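Local coordinates for protein flavin prenyltransferase UbiX (Methanocaldococcus jannaschii, PDB 6M8V) that binds FMN and probably joins a dimethylallyl group from dimethylallyl phosphate to the flavin, making the prenyl-FMN cofactor used by UbiD decarboxylases, at residues R18-L23 against A27-I32; I47-I52 against Y59-D64; S90-G95 against R113-M118. One frame throughout, in Å; residues are numbered along the deposited sequence.

Overall arrangement
The three contacts follow one another along the chain and all touch the same six-stranded parallel sheet of strand order 3-2-1-4-5-6, the Rossmann-like core on which the FMN site is built. Interactions 1 and 2 are the earlier pair, their centres about 13 Å apart, and share a border: strands 28-33 and 58-61 are neighbours, Leu-31 O probably accepts a hydrogen bond from Tyr-60 N, and Leu-20 packs on Ile-52. Interaction 3 comes later in the chain, with its centre about 18 Å from that of interaction 1 and about 20 Å from that of interaction 2. Interactions 1 and 3 flank the chain's centre, each joining a helix to a buried strand.

Interaction 1: R18-L23 against A27-I32; sequences RLLEVL and AEVNLI
The side chains of Leu-20 and Leu-23 meet those of Ala-27, Val-29 and Leu-31 through aliphatic carbons, and the flat groups stand apart from this seam. The guanidinium of Arg-18 has the Glu-21 carboxylate at its edge: NE donates to Glu-21 OE2 at 2.9 Å in a salt bridge that reaches the anti side of that oxygen, 33° out of the carboxylate plane. Lys-17 forms a salt bridge with the other oxygen, OE1. Across the seam, the two methyls of Val-29 divide the work. With Val-29 CG1 anti to the backbone N (chi1 174°), that branch takes Leu-20 CD2 at 3.6 Å, while Val-29 CG2 meets Leu-23 CB at 3.9 Å. This is the interior of a beta-alpha-beta unit made of strand 2-7, helix 13-22 and strand 28-33, in which alternate residues of the last strand turn their side chains to the helix. One step further along, Leu-31 CD1 lies 3.9 Å from Leu-20 CD1, the two side chains crossing nearly at right angles. Where the chain turns from helix to strand, the backbone closes with a weak hydrogen bond from Ala-27 N to Leu-23 O at 3.3 Å. Leu-168 of helix 156-171 packs against Leu-23 as well.

Interaction 2: I47-I52 against Y59-D64; sequences IDWKEI and YYENDD
Trp-49 presses the outer corner of its six-membered ring against the hydroxyl end of Tyr-59. The indole CZ3 of Trp-49 is the point of the wedge, 3.2 Å from Tyr-59 OH and 3.4 Å from Tyr-59 CZ. The two rings pair obliquely, tilted at 39° with centroids 5.4 Å apart. Tyr-59 CG is anti to the backbone N (chi1 175°), which carries the phenol out to the indole. Beside it, Glu-61 OE2 comes within 4.3 Å of Trp-49 CH2. In the next shell, Tyr-59 OH donates to Glu-61 OE1 at 2.6 Å, arriving from above the carboxylate plane, and Lys-38 forms a salt bridge with the same oxygen, so OE1 is gripped twice; that lysine also makes a cation-pi contact with the indole. These side chains sit at the border of the parallel sheet, where strand 58-61 is outermost within the chain and short helix 50-53 belongs to the connection that leads into it from strand 28-33. On the indole of Trp-49, Lys-50 CG lies 3.6 Å above the plane, over the centre of one face. Farther back, Asp-48 caps the start of the helical turn: its OD2 accepts from Lys-50 N at 3.0 Å, with an N-H...O angle of 159°.

Interaction 3: S90-G95 against R113-M118; sequences SAIANG and RKLIIM
Ile-92, on helix 86-94, straddles Leu-115 and Ile-117 of strand 114-119, joining a helix to an inner strand of the parallel Rossmann-like sheet. The helix follows strand 78-84 and, together with helix 100-110, makes up the connection to strand 114-119, which lies beside 78-84 in the sheet: a beta-alpha-beta crossover with two helices in its connection. The buried, apolar side of the contact is the closer-packed one, though its methyls meet at no less than 4.2 Å. There the side chains of Ile-92 and Ile-117 lie alongside each other, pointing opposite ways, with Ile-92 CD1 4.2 Å from Ile-117 CG2. With CG1 of Ile-92 beside the backbone N (chi1 -60°), Ile-92 CG2 is left anti to that N and meets Leu-115 CD2 at 4.3 Å. The CA atoms of Ile-92 and Ile-117 stay 9.6 Å apart. Cys-105 of helix 100-110 also packs on both Ile-92 and Leu-115, and Leu-135 of helix 126-137 on both isoleucines. Helix 86-94 begins in the flavin pocket, which Met-86, Lys-87 and Thr-88 help to line, and the Ile-92 side chain is about 8 Å from the bound FMN. Around the far side of this helix, by contrast, the character changes to polar and intersubunit. Ser-90 OG is hydrogen-bonded to Asn-94 O of a neighbouring subunit, while Asn-94 O accepts from Ser-90 OG and Asn-131 ND2 of a different one. At the other, looser margin, the partly exposed Arg-113 reaches the backbone oxygens of Gly-72 and Asn-74. The helix itself stops in a Schellman motif: Gly-95, at a positive phi of 80°, turns its N back onto Ala-91 O at 2.8 Å and Ile-92 O at 3.3 Å, both bonds weak.

Interaction 1: R18-L23 against A27-I32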
# COMPACT_ATOMS: atom_id res chain seq x y z
N ARG A 18 14.15 -38.91 0.26
CA ARG A 18 15.37 -38.87 1.07
C ARG A 18 15.11 -38.29 2.45
O ARG A 18 15.65 -38.79 3.45
CB ARG A 18 16.45 -38.06 0.34
CG ARG A 18 17.78 -37.98 1.09
CD ARG A 18 18.41 -39.36 1.29
NE ARG A 18 18.26 -40.22 0.12
CZ ARG A 18 18.98 -40.12 -0.99
NH1 ARG A 18 19.91 -39.17 -1.10
NH2 ARG A 18 18.77 -40.95 -2.00
N LEU A 19 14.30 -37.23 2.54
CA LEU A 19 13.99 -36.66 3.85
C LEU A 19 13.28 -37.68 4.74
O LEU A 19 13.55 -37.77 5.94
CB LEU A 19 13.13 -35.41 3.70
CG LEU A 19 12.56 -34.81 4.99
CD1 LEU A 19 13.68 -34.28 5.88
CD2 LEU A 19 11.53 -33.71 4.70
N LEU A 20 12.37 -38.47 4.16
CA LEU A 20 11.61 -39.44 4.95
C LEU A 20 12.52 -40.53 5.52
O LEU A 20 12.28 -41.01 6.63
CB LEU A 20 10.51 -40.07 4.10
CG LEU A 20 9.22 -39.27 3.91
CD1 LEU A 20 8.44 -39.86 2.76
CD2 LEU A 20 8.40 -39.28 5.17
N GLU A 21 13.55 -40.94 4.77
CA GLU A 21 14.39 -42.02 5.28
C GLU A 21 15.42 -41.52 6.29
O GLU A 21 15.72 -42.23 7.25
CB GLU A 21 15.06 -42.78 4.13
CG GLU A 21 15.72 -41.94 3.05
CD GLU A 21 15.91 -42.74 1.77
OE1 GLU A 21 15.02 -43.56 1.45
OE2 GLU A 21 16.95 -42.57 1.09
N VAL A 22 15.96 -40.31 6.12
CA VAL A 22 16.83 -39.77 7.15
C VAL A 22 16.07 -39.39 8.42
O VAL A 22 16.69 -39.21 9.47
CB VAL A 22 17.65 -38.56 6.65
CG1 VAL A 22 18.41 -38.92 5.38
CG2 VAL A 22 16.75 -37.35 6.44
N LEU A 23 14.74 -39.27 8.35
CA LEU A 23 13.91 -38.97 9.51
C LEU A 23 13.36 -40.21 10.19
O LEU A 23 12.76 -40.09 11.26
CB LEU A 23 12.74 -38.06 9.11
CG LEU A 23 13.02 -36.56 8.97
CD1 LEU A 23 11.74 -35.85 8.60
CD2 LEU A 23 13.57 -36.03 10.28
N ALA A 27 12.41 -39.11 14.36
CA ALA A 27 11.24 -38.29 14.61
C ALA A 27 9.98 -39.07 14.28
O ALA A 27 10.01 -39.99 13.46
CB ALA A 27 11.27 -36.99 13.79
N GLU A 28 8.88 -38.71 14.95
CA GLU A 28 7.57 -39.23 14.60
C GLU A 28 7.08 -38.50 13.36
O GLU A 28 6.84 -37.28 13.40
CB GLU A 28 6.59 -39.06 15.76
CG GLU A 28 5.26 -39.78 15.56
CD GLU A 28 4.21 -39.39 16.58
OE1 GLU A 28 3.00 -39.58 16.30
OE2 GLU A 28 4.58 -38.88 17.65
N VAL A 29 6.94 -39.22 12.26
CA VAL A 29 6.68 -38.62 10.96
C VAL A 29 5.27 -39.01 10.53
O VAL A 29 4.94 -40.20 10.43
CB VAL A 29 7.72 -39.06 9.92
CG1 VAL A 29 7.34 -38.55 8.54
CG2 VAL A 29 9.11 -38.57 10.32
N ASN A 30 4.45 -38.00 10.27
CA ASN A 30 3.16 -38.19 9.62
C ASN A 30 3.26 -37.74 8.17
O ASN A 30 3.85 -36.70 7.87
CB ASN A 30 2.05 -37.41 10.34
CG ASN A 30 1.75 -37.96 11.72
OD1 ASN A 30 2.61 -38.54 12.37
ND2 ASN A 30 0.52 -37.78 12.17
N LEU A 31 2.71 -38.55 7.26
CA LEU A 31 2.90 -38.37 5.83
C LEU A 31 1.56 -38.17 5.15
O LEU A 31 0.59 -38.89 5.43
CB LEU A 31 3.63 -39.56 5.22
CG LEU A 31 3.92 -39.59 3.72
CD1 LEU A 31 4.85 -38.46 3.31
CD2 LEU A 31 4.52 -40.93 3.35
N ILE A 32 1.50 -37.19 4.25
CA ILE A 32 0.37 -36.98 3.36
C ILE A 32 0.92 -36.83 1.95
O ILE A 32 1.89 -36.10 1.73
CB ILE A 32 -0.46 -35.75 3.75
CG1 ILE A 32 -0.69 -35.69 5.26
CG2 ILE A 32 -1.79 -35.75 3.00
CD1 ILE A 32 -1.15 -34.33 5.77

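Interaction 2: I47-I52 against Y59-D64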
# COMPACT_ATOMS: atom_id res chain seq x y z
N ILE A 47 8.74 -46.14 -8.89
CA ILE A 47 8.22 -46.99 -7.84
C ILE A 47 6.80 -46.55 -7.55
O ILE A 47 6.43 -45.39 -7.75
CB ILE A 47 9.08 -46.92 -6.55
CG1 ILE A 47 9.14 -45.49 -6.03
CG2 ILE A 47 10.48 -47.46 -6.82
CD1 ILE A 47 9.55 -45.38 -4.58
N ASP A 48 5.99 -47.49 -7.08
CA ASP A 48 4.62 -47.15 -6.72
C ASP A 48 4.62 -46.28 -5.46
O ASP A 48 5.50 -46.38 -4.61
CB ASP A 48 3.79 -48.41 -6.50
CG ASP A 48 2.34 -48.10 -6.24
OD1 ASP A 48 1.60 -47.83 -7.22
OD2 ASP A 48 1.94 -48.12 -5.06
N TRP A 49 3.60 -45.41 -5.36
CA TRP A 49 3.57 -44.44 -4.27
C TRP A 49 3.48 -45.12 -2.91
O TRP A 49 3.98 -44.58 -1.92
CB TRP A 49 2.42 -43.46 -4.46
CG TRP A 49 1.05 -44.04 -4.20
CD1 TRP A 49 0.23 -44.65 -5.11
CD2 TRP A 49 0.35 -44.04 -2.95
NE1 TRP A 49 -0.94 -45.03 -4.49
CE2 TRP A 49 -0.89 -44.67 -3.17
CE3 TRP A 49 0.65 -43.57 -1.67
CZ2 TRP A 49 -1.83 -44.85 -2.16
CZ3 TRP A 49 -0.28 -43.75 -0.66
CH2 TRP A 49 -1.51 -44.38 -0.91
N LYS A 50 2.84 -46.29 -2.84
CA LYS A 50 2.73 -46.99 -1.56
C LYS A 50 4.09 -47.38 -1.00
O LYS A 50 4.20 -47.64 0.21
CB LYS A 50 1.85 -48.23 -1.72
CG LYS A 50 0.44 -47.93 -2.22
CD LYS A 50 -0.22 -49.15 -2.87
CE LYS A 50 -1.02 -48.75 -4.11
NZ LYS A 50 -2.45 -48.44 -3.80
N GLU A 51 5.13 -47.42 -1.83
CA GLU A 51 6.49 -47.64 -1.34
C GLU A 51 6.97 -46.47 -0.48
O GLU A 51 7.77 -46.67 0.44
CB GLU A 51 7.45 -47.84 -2.51
CG GLU A 51 7.43 -49.23 -3.13
CD GLU A 51 8.16 -50.26 -2.30
OE1 GLU A 51 7.52 -50.92 -1.46
OE2 GLU A 51 9.39 -50.41 -2.49
N ILE A 52 6.51 -45.26 -0.78
CA ILE A 52 6.84 -44.10 0.05
C ILE A 52 6.03 -44.12 1.33
O ILE A 52 6.52 -43.71 2.40
CB ILE A 52 6.61 -42.81 -0.76
CG1 ILE A 52 7.44 -42.83 -2.04
CG2 ILE A 52 6.94 -41.57 0.07
CD1 ILE A 52 8.93 -42.70 -1.82
N TYR A 59 0.23 -42.40 8.03
CA TYR A 59 -0.15 -41.88 6.73
C TYR A 59 -1.62 -41.50 6.76
O TYR A 59 -2.44 -42.17 7.40
CB TYR A 59 0.10 -42.90 5.61
CG TYR A 59 -0.40 -42.44 4.25
CD1 TYR A 59 0.37 -41.60 3.46
CD2 TYR A 59 -1.64 -42.84 3.78
CE1 TYR A 59 -0.08 -41.16 2.23
CE2 TYR A 59 -2.10 -42.41 2.54
CZ TYR A 59 -1.32 -41.57 1.77
OH TYR A 59 -1.77 -41.14 0.54
N TYR A 60 -1.96 -40.41 6.06
CA TYR A 60 -3.35 -40.00 5.90
C TYR A 60 -3.59 -39.57 4.46
O TYR A 60 -2.71 -38.96 3.84
CB TYR A 60 -3.72 -38.86 6.86
CG TYR A 60 -3.55 -39.19 8.32
CD1 TYR A 60 -4.50 -39.94 9.01
CD2 TYR A 60 -2.44 -38.74 9.02
CE1 TYR A 60 -4.34 -40.23 10.35
CE2 TYR A 60 -2.27 -39.03 10.36
CZ TYR A 60 -3.22 -39.78 11.02
OH TYR A 60 -3.05 -40.06 12.35
N GLU A 61 -4.76 -39.91 3.94
CA GLU A 61 -5.12 -39.48 2.60
C GLU A 61 -5.36 -37.97 2.57
O GLU A 61 -5.81 -37.38 3.56
CB GLU A 61 -6.37 -40.22 2.12
CG GLU A 61 -6.35 -40.61 0.65
CD GLU A 61 -5.14 -41.44 0.28
OE1 GLU A 61 -4.18 -40.88 -0.29
OE2 GLU A 61 -5.14 -42.66 0.55
N ASN A 62 -5.04 -37.35 1.44
CA ASN A 62 -5.17 -35.91 1.33
C ASN A 62 -6.62 -35.44 1.42
O ASN A 62 -6.85 -34.24 1.60
CB ASN A 62 -4.54 -35.41 0.02
CG ASN A 62 -4.15 -33.93 0.07
OD1 ASN A 62 -4.05 -33.34 1.15
ND2 ASN A 62 -3.91 -33.34 -1.09
N ASP A 63 -7.59 -36.35 1.31
CA ASP A 63 -8.99 -35.98 1.43
C ASP A 63 -9.61 -36.46 2.73
O ASP A 63 -10.83 -36.36 2.90
CB ASP A 63 -9.78 -36.51 0.23
CG ASP A 63 -9.69 -38.02 0.08
OD1 ASP A 63 -8.96 -38.68 0.85
OD2 ASP A 63 -10.35 -38.55 -0.84
N ASP A 64 -8.80 -36.97 3.66
CA ASP A 64 -9.32 -37.52 4.92
C ASP A 64 -9.35 -36.42 5.97
O ASP A 64 -8.46 -36.28 6.81
CB ASP A 64 -8.46 -38.70 5.37
CG ASP A 64 -8.93 -39.30 6.69
OD1 ASP A 64 -10.06 -38.99 7.12
OD2 ASP A 64 -8.15 -40.07 7.29

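Interaction 3: S90-G95 against R113-M118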
# COMPACT_ATOMS: atom_id res chain seq x y z
N SER A 90 -0.01 -21.47 -3.73
CA SER A 90 -1.12 -20.53 -3.81
C SER A 90 -2.15 -20.79 -2.72
O SER A 90 -2.59 -19.87 -2.03
CB SER A 90 -1.76 -20.61 -5.20
OG SER A 90 -3.05 -20.02 -5.20
N ALA A 91 -2.55 -22.06 -2.56
CA ALA A 91 -3.58 -22.41 -1.59
C ALA A 91 -3.16 -22.07 -0.17
O ALA A 91 -3.96 -21.54 0.61
CB ALA A 91 -3.93 -23.90 -1.69
N ILE A 92 -1.91 -22.37 0.19
CA ILE A 92 -1.41 -22.02 1.52
C ILE A 92 -1.42 -20.51 1.72
O ILE A 92 -1.88 -20.01 2.75
CB ILE A 92 -0.01 -22.61 1.74
CG1 ILE A 92 -0.03 -24.15 1.63
CG2 ILE A 92 0.53 -22.21 3.10
CD1 ILE A 92 1.36 -24.76 1.58
N ALA A 93 -0.91 -19.77 0.73
CA ALA A 93 -0.83 -18.32 0.88
C ALA A 93 -2.20 -17.67 1.00
O ALA A 93 -2.34 -16.64 1.67
CB ALA A 93 -0.05 -17.71 -0.29
N ASN A 94 -3.22 -18.24 0.37
CA ASN A 94 -4.56 -17.66 0.39
C ASN A 94 -5.50 -18.36 1.37
O ASN A 94 -6.65 -17.93 1.51
CB ASN A 94 -5.17 -17.67 -1.01
CG ASN A 94 -4.52 -16.64 -1.94
OD1 ASN A 94 -4.75 -15.45 -1.79
ND2 ASN A 94 -3.71 -17.10 -2.89
N GLY A 95 -5.04 -19.40 2.05
CA GLY A 95 -5.86 -20.05 3.05
C GLY A 95 -6.91 -21.02 2.53
O GLY A 95 -7.85 -21.34 3.25
N ARG A 113 3.10 -22.99 14.78
CA ARG A 113 4.03 -24.10 14.64
C ARG A 113 4.87 -23.91 13.38
O ARG A 113 4.46 -23.23 12.44
CB ARG A 113 3.28 -25.43 14.61
CG ARG A 113 2.45 -25.67 15.87
CD ARG A 113 1.39 -26.75 15.70
NE ARG A 113 0.47 -26.79 16.83
CZ ARG A 113 -0.62 -27.56 16.89
NH1 ARG A 113 -0.93 -28.36 15.88
NH2 ARG A 113 -1.41 -27.53 17.96
N LYS A 114 6.05 -24.53 13.38
CA LYS A 114 7.00 -24.31 12.30
C LYS A 114 6.47 -24.86 10.98
O LYS A 114 6.03 -26.01 10.90
CB LYS A 114 8.34 -24.95 12.65
CG LYS A 114 9.38 -24.87 11.55
CD LYS A 114 10.73 -25.37 12.03
CE LYS A 114 11.32 -24.43 13.07
NZ LYS A 114 12.64 -24.94 13.56
N LEU A 115 6.52 -24.03 9.93
CA LEU A 115 6.05 -24.41 8.60
C LEU A 115 7.17 -24.17 7.60
O LEU A 115 7.64 -23.04 7.44
CB LEU A 115 4.80 -23.61 8.22
CG LEU A 115 4.26 -23.73 6.79
CD1 LEU A 115 3.91 -25.18 6.46
CD2 LEU A 115 3.03 -22.82 6.59
N ILE A 116 7.59 -25.24 6.93
CA ILE A 116 8.62 -25.20 5.89
C ILE A 116 7.96 -25.57 4.57
O ILE A 116 7.31 -26.62 4.48
CB ILE A 116 9.77 -26.16 6.20
CG1 ILE A 116 10.40 -25.85 7.56
CG2 ILE A 116 10.80 -26.13 5.07
CD1 ILE A 116 11.43 -26.89 8.01
N ILE A 117 8.15 -24.74 3.55
CA ILE A 117 7.65 -25.03 2.22
C ILE A 117 8.81 -24.95 1.24
O ILE A 117 9.69 -24.09 1.38
CB ILE A 117 6.52 -24.06 1.80
CG1 ILE A 117 7.01 -22.62 1.79
CG2 ILE A 117 5.33 -24.20 2.74
CD1 ILE A 117 6.08 -21.66 1.07
N MET A 118 8.82 -25.85 0.26
CA MET A 118 9.90 -25.96 -0.72
C MET A 118 9.32 -25.86 -2.12
O MET A 118 9.19 -26.87 -2.83
CB MET A 118 10.66 -27.27 -0.53
CG MET A 118 10.96 -27.55 0.94
SD MET A 118 12.21 -28.81 1.21
CE MET A 118 13.65 -28.07 0.45